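Local coordinates for protein XRE family transcriptional regulator (Pseudomonas putida, PDB 6F8H) that is the HigA-type antitoxin GraA, which is expected to neutralise the toxin GraT and, through its helix-turn-helix domain, probably binds operator DNA as a dimer, at residues P14-E19 against T81-R86; G18-E23 against E74-L79. One frame throughout, in Å; residues are numbered along the deposited sequence.

Interaction 1 of 2, residues P14-E19 against T81-R86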
loop_
_atom_site.group_PDB
_atom_site.type_symbol
_atom_site.label_atom_id
_atom_site.label_comp_id
_atom_site.label_asym_id
_atom_site.label_seq_id
_atom_site.Cartn_x
_atom_site.Cartn_y
_atom_site.Cartn_z
ATOM N N PRO A 14 3.782 14.475 4.624
ATOM C CA PRO A 14 3.644 13.284 3.777
ATOM C C PRO A 14 4.529 13.387 2.536
ATOM O O PRO A 14 4.531 14.434 1.886
ATOM C CB PRO A 14 2.162 13.292 3.388
ATOM C CG PRO A 14 1.485 14.083 4.443
ATOM C CD PRO A 14 2.486 15.094 4.939
ATOM N N ILE A 15 5.276 12.332 2.222
ATOM C CA ILE A 15 6.105 12.322 1.019
ATOM C C ILE A 15 5.531 11.416 -0.075
ATOM O O ILE A 15 5.589 10.190 0.023
ATOM C CB ILE A 15 7.535 11.861 1.326
ATOM C CG1 ILE A 15 8.103 12.666 2.496
ATOM C CG2 ILE A 15 8.398 11.991 0.083
ATOM C CD1 ILE A 15 8.184 14.174 2.213
ATOM N N HIS A 16 4.983 12.017 -1.122
ATOM C CA HIS A 16 4.476 11.213 -2.227
ATOM C C HIS A 16 5.635 10.538 -2.987
ATOM O O HIS A 16 6.669 11.154 -3.228
ATOM C CB HIS A 16 3.639 12.070 -3.175
ATOM C CG HIS A 16 2.765 11.270 -4.085
ATOM N ND1 HIS A 16 3.238 10.679 -5.236
ATOM C CD2 HIS A 16 1.455 10.949 -4.004
ATOM C CE1 HIS A 16 2.254 10.025 -5.830
ATOM N NE2 HIS A 16 1.159 10.180 -5.107
ATOM N N PRO A 17 5.462 9.265 -3.365
ATOM C CA PRO A 17 6.487 8.573 -4.155
ATOM C C PRO A 17 6.896 9.363 -5.388
ATOM O O PRO A 17 8.054 9.307 -5.796
ATOM C CB PRO A 17 5.800 7.251 -4.547
ATOM C CG PRO A 17 4.817 7.012 -3.439
ATOM C CD PRO A 17 4.325 8.383 -3.025
ATOM N N GLY A 18 5.965 10.126 -5.957
ATOM C CA GLY A 18 6.269 10.934 -7.125
ATOM C C GLY A 18 7.300 12.006 -6.802
ATOM O O GLY A 18 8.102 12.402 -7.651
ATOM N N GLU A 19 7.291 12.483 -5.566
ATOM C CA GLU A 19 8.306 13.463 -5.160
ATOM C C GLU A 19 9.697 12.824 -5.209
ATOM O O GLU A 19 10.648 13.427 -5.715
ATOM C CB GLU A 19 8.018 14.012 -3.758
ATOM C CG GLU A 19 9.122 14.927 -3.195
ATOM C CD GLU A 19 8.761 15.544 -1.841
ATOM O OE1 GLU A 19 7.657 16.096 -1.712
ATOM O OE2 GLU A 19 9.577 15.470 -0.903
ATOM N N THR A 81 2.681 3.458 0.968
ATOM C CA THR A 81 1.899 3.246 2.190
ATOM C C THR A 81 2.268 4.259 3.289
ATOM O O THR A 81 1.409 4.652 4.066
ATOM C CB THR A 81 2.052 1.829 2.751
ATOM O OG1 THR A 81 3.420 1.592 3.051
ATOM C CG2 THR A 81 1.546 0.767 1.739
ATOM N N ALA A 82 3.527 4.678 3.352
ATOM C CA ALA A 82 3.910 5.694 4.326
ATOM C C ALA A 82 3.166 6.999 4.026
ATOM O O ALA A 82 2.625 7.647 4.930
ATOM C CB ALA A 82 5.411 5.921 4.316
ATOM N N PHE A 83 3.127 7.366 2.752
ATOM C CA PHE A 83 2.402 8.555 2.333
ATOM C C PHE A 83 0.926 8.433 2.664
ATOM O O PHE A 83 0.335 9.361 3.208
ATOM C CB PHE A 83 2.584 8.807 0.838
ATOM C CG PHE A 83 1.657 9.852 0.278
ATOM C CD1 PHE A 83 1.984 11.208 0.348
ATOM C CD2 PHE A 83 0.468 9.486 -0.322
ATOM C CE1 PHE A 83 1.135 12.166 -0.172
ATOM C CE2 PHE A 83 -0.382 10.434 -0.838
ATOM C CZ PHE A 83 -0.049 11.779 -0.766
ATOM N N ASP A 84 0.332 7.291 2.313
ATOM C CA ASP A 84 -1.084 7.056 2.571
ATOM C C ASP A 84 -1.435 7.065 4.065
ATOM O O ASP A 84 -2.489 7.561 4.468
ATOM C CB ASP A 84 -1.509 5.722 1.941
ATOM C CG ASP A 84 -1.587 5.804 0.424
ATOM O OD1 ASP A 84 -1.901 6.899 -0.101
ATOM O OD2 ASP A 84 -1.331 4.784 -0.237
ATOM N N LEU A 85 -0.552 6.500 4.872
ATOM C CA LEU A 85 -0.761 6.459 6.314
ATOM C C LEU A 85 -0.664 7.861 6.917
ATOM O O LEU A 85 -1.552 8.311 7.640
ATOM C CB LEU A 85 0.256 5.526 6.959
ATOM C CG LEU A 85 0.198 5.384 8.482
ATOM C CD1 LEU A 85 -1.141 4.811 8.901
ATOM C CD2 LEU A 85 1.337 4.500 9.007
ATOM N N ARG A 86 0.415 8.551 6.591
ATOM C CA ARG A 86 0.620 9.905 7.087
ATOM C C ARG A 86 -0.582 10.781 6.701
ATOM O O ARG A 86 -1.065 11.586 7.503
ATOM C CB ARG A 86 1.934 10.476 6.544
ATOM C CG ARG A 86 2.344 11.816 7.154
ATOM C CD ARG A 86 2.814 11.671 8.594
ATOM N NE ARG A 86 2.381 12.820 9.382
ATOM C CZ ARG A 86 1.535 12.745 10.402
ATOM N NH1 ARG A 86 1.052 11.572 10.781
ATOM N NH2 ARG A 86 1.185 13.842 11.056
#
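With CG anti to the backbone N in both residues, at chi1 169° for F83 and -163° for H16, the two rings are brought together between helix 73-99 and the turn that leads into helix 17-29. They form an edge-to-face pair, centroids 4.8 Å apart and planes at 73°, in which the imidazole turns its edge to the phenyl face: H16 CD2 stands 3.7 Å from F83 CZ, toward the rim of the ring. H16 CB adds a CH-pi contact 4.3 Å from the F83 centroid. On the other side of CG, ND1 is engaged: H16 is the N-cap of helix 17-29 and accepts there from G18 N at 2.9 Å, close to the ring plane. That bond helps to hold the imidazole in the rotation that presents CD2 to F83. The backbone of I15 and H16 also lies against F83, with H16 N 3.4 Å from F83 CD1. P14 packs beside it, with CB 3.7 Å from F83 CD1 and CG 3.6 Å from CG of R86. Only the aliphatic part of R86 is used here; its NE bonds to M12 O and its NH1 to E89 in a salt bridge. The extended residues ahead of helix 17-29 thus lie along helix 73-99, where P14 also touches T87 and Q90, while H16 packs on E53 in the loop after helix 44-51.

Interaction 2 of 2, residues G18-E23 against E74-L79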
loop_
_atom_site.group_PDB
_atom_site.type_symbol
_atom_site.label_atom_id
_atom_site.label_comp_id
_atom_site.label_asym_id
_atom_site.label_seq_id
_atom_site.Cartn_x
_atom_site.Cartn_y
_atom_site.Cartn_z
ATOM N N GLY A 18 5.965 10.126 -5.957
ATOM C CA GLY A 18 6.269 10.934 -7.125
ATOM C C GLY A 18 7.300 12.006 -6.802
ATOM O O GLY A 18 8.102 12.402 -7.651
ATOM N N GLU A 19 7.291 12.483 -5.566
ATOM C CA GLU A 19 8.306 13.463 -5.160
ATOM C C GLU A 19 9.697 12.824 -5.209
ATOM O O GLU A 19 10.648 13.427 -5.715
ATOM C CB GLU A 19 8.018 14.012 -3.758
ATOM C CG GLU A 19 9.122 14.927 -3.195
ATOM C CD GLU A 19 8.761 15.544 -1.841
ATOM O OE1 GLU A 19 7.657 16.096 -1.712
ATOM O OE2 GLU A 19 9.577 15.470 -0.903
ATOM N N ILE A 20 9.809 11.605 -4.692
ATOM C CA ILE A 20 11.078 10.873 -4.778
ATOM C C ILE A 20 11.431 10.610 -6.248
ATOM O O ILE A 20 12.575 10.828 -6.674
ATOM C CB ILE A 20 11.022 9.549 -4.006
ATOM C CG1 ILE A 20 10.753 9.808 -2.519
ATOM C CG2 ILE A 20 12.321 8.743 -4.172
ATOM C CD1 ILE A 20 11.736 10.769 -1.892
ATOM N N LEU A 21 10.449 10.157 -7.034
ATOM C CA LEU A 21 10.715 9.864 -8.438
ATOM C C LEU A 21 11.246 11.119 -9.124
ATOM O O LEU A 21 12.247 11.077 -9.847
ATOM C CB LEU A 21 9.452 9.346 -9.155
ATOM C CG LEU A 21 9.617 8.970 -10.626
ATOM C CD1 LEU A 21 10.748 7.959 -10.787
ATOM C CD2 LEU A 21 8.307 8.394 -11.180
ATOM N N ARG A 22 10.596 12.243 -8.850
ATOM C CA ARG A 22 10.966 13.506 -9.468
ATOM C C ARG A 22 12.278 14.101 -8.928
ATOM O O ARG A 22 13.166 14.468 -9.702
ATOM C CB ARG A 22 9.818 14.505 -9.286
ATOM C CG ARG A 22 9.913 15.737 -10.163
ATOM C CD ARG A 22 8.802 16.731 -9.805
ATOM N NE ARG A 22 8.929 17.190 -8.427
ATOM C CZ ARG A 22 8.092 16.860 -7.448
ATOM N NH1 ARG A 22 7.073 16.053 -7.701
ATOM N NH2 ARG A 22 8.284 17.322 -6.215
ATOM N N GLU A 23 12.409 14.183 -7.606
ATOM C CA GLU A 23 13.534 14.926 -7.004
ATOM C C GLU A 23 14.840 14.143 -7.019
ATOM O O GLU A 23 15.905 14.736 -7.170
ATOM C CB GLU A 23 13.226 15.329 -5.565
ATOM C CG GLU A 23 12.136 16.358 -5.415
ATOM C CD GLU A 23 12.504 17.700 -6.023
ATOM O OE1 GLU A 23 13.714 18.010 -6.132
ATOM O OE2 GLU A 23 11.577 18.449 -6.394
ATOM N N GLU A 74 9.649 -3.038 -3.152
ATOM C CA GLU A 74 9.204 -2.625 -1.822
ATOM C C GLU A 74 9.514 -1.140 -1.575
ATOM O O GLU A 74 8.722 -0.443 -0.945
ATOM C CB GLU A 74 9.840 -3.496 -0.732
ATOM C CG GLU A 74 9.197 -4.893 -0.584
ATOM C CD GLU A 74 9.674 -5.893 -1.632
ATOM O OE1 GLU A 74 10.536 -5.537 -2.470
ATOM O OE2 GLU A 74 9.190 -7.046 -1.602
ATOM N N PHE A 75 10.640 -0.661 -2.105
ATOM C CA PHE A 75 11.035 0.749 -1.942
ATOM C C PHE A 75 9.884 1.671 -2.329
ATOM O O PHE A 75 9.536 2.590 -1.585
ATOM C CB PHE A 75 12.289 1.063 -2.776
ATOM C CG PHE A 75 12.660 2.531 -2.821
ATOM C CD1 PHE A 75 13.240 3.152 -1.722
ATOM C CD2 PHE A 75 12.450 3.284 -3.976
ATOM C CE1 PHE A 75 13.592 4.498 -1.768
ATOM C CE2 PHE A 75 12.803 4.638 -4.027
ATOM C CZ PHE A 75 13.371 5.242 -2.916
ATOM N N TRP A 76 9.267 1.389 -3.474
ATOM C CA TRP A 76 8.175 2.219 -3.978
ATOM C C TRP A 76 6.864 2.042 -3.213
ATOM O O TRP A 76 6.232 3.037 -2.870
ATOM C CB TRP A 76 7.974 1.964 -5.483
ATOM C CG TRP A 76 9.214 2.378 -6.238
ATOM C CD1 TRP A 76 10.172 1.556 -6.773
ATOM C CD2 TRP A 76 9.665 3.721 -6.469
ATOM N NE1 TRP A 76 11.172 2.308 -7.349
ATOM C CE2 TRP A 76 10.882 3.642 -7.181
ATOM C CE3 TRP A 76 9.148 4.986 -6.161
ATOM C CZ2 TRP A 76 11.597 4.780 -7.578
ATOM C CZ3 TRP A 76 9.859 6.122 -6.563
ATOM C CH2 TRP A 76 11.065 6.011 -7.266
ATOM N N LEU A 77 6.453 0.802 -2.952
ATOM C CA LEU A 77 5.194 0.555 -2.251
ATOM C C LEU A 77 5.266 1.000 -0.789
ATOM O O LEU A 77 4.269 1.447 -0.230
ATOM C CB LEU A 77 4.804 -0.926 -2.317
ATOM C CG LEU A 77 4.324 -1.459 -3.670
ATOM C CD1 LEU A 77 3.447 -2.695 -3.502
ATOM C CD2 LEU A 77 3.573 -0.385 -4.417
ATOM N N ASN A 78 6.437 0.871 -0.170
ATOM C CA ASN A 78 6.606 1.400 1.180
ATOM C C ASN A 78 6.535 2.930 1.200
ATOM O O ASN A 78 6.034 3.511 2.154
ATOM C CB ASN A 78 7.921 0.910 1.798
ATOM C CG ASN A 78 7.906 -0.587 2.065
ATOM O OD1 ASN A 78 6.853 -1.224 2.019
ATOM N ND2 ASN A 78 9.064 -1.149 2.368
ATOM N N LEU A 79 7.001 3.580 0.135
ATOM C CA LEU A 79 6.840 5.028 0.038
ATOM C C LEU A 79 5.359 5.358 -0.078
ATOM O O LEU A 79 4.860 6.288 0.564
ATOM C CB LEU A 79 7.625 5.593 -1.151
ATOM C CG LEU A 79 9.137 5.785 -0.983
ATOM C CD1 LEU A 79 9.756 6.200 -2.318
ATOM C CD2 LEU A 79 9.460 6.825 0.112
#
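Within the helix-turn-helix domain, this contact joins the first helix, 17-29, to the start of the long last helix, 73-99. The short segments run at 129° to each other, with axes 10.9 Å apart at closest approach, and side chains alone bridge them. On I20, chi1 of -61° sets CG1 beside the backbone N and CG2 anti to it, sending CG1 to L79 and CG2 to F75. CG1 meets L79 CD1 at 3.7 Å, the side chains crossing at about a right angle. I20 CG2 touches two rings, at F75 CZ (3.9 Å) and W76 CH2 (4.3 Å), and L21 CD1 also meets W76 CH2, at 4.0 Å. F75 stands nearly upright on the indole, its CD2 3.6 Å above the centre of the W76 ring, and L79 CD1 sits over a face of F75, toward the rim. No hydrogen bond links the segments. The indole continues to A62 and L65 of helix 59-69 and meets the ring of F25; L21 also packs on L69, I50 and L51. An apolar core shared by the domain's short helices and the first turns of helix 73-99 is characteristic of the helix-turn-helix fold of XRE-family regulators.

How the interactions relate
Both contacts fasten the N-terminal part of the chain to helix 73-99: interaction 2 by helix against helix, interaction 1 by the loop and N-cap just ahead of helix 17-29. Interaction 2, near the start of the long helix, faces the core of the domain and depends entirely on apolar side chains. Interaction 1, further along that helix, adds ring packing whose histidine is held by a capping bond within its own segment, and has a polar periphery. Each is partly buried. They share G18 and E19, which touch the partner segment in neither; P17 makes the physical link, its O 3.7 Å from W76 CZ3 and its CG against L79. Elsewhere on both segments of the long helix, residues pack against the second subunit.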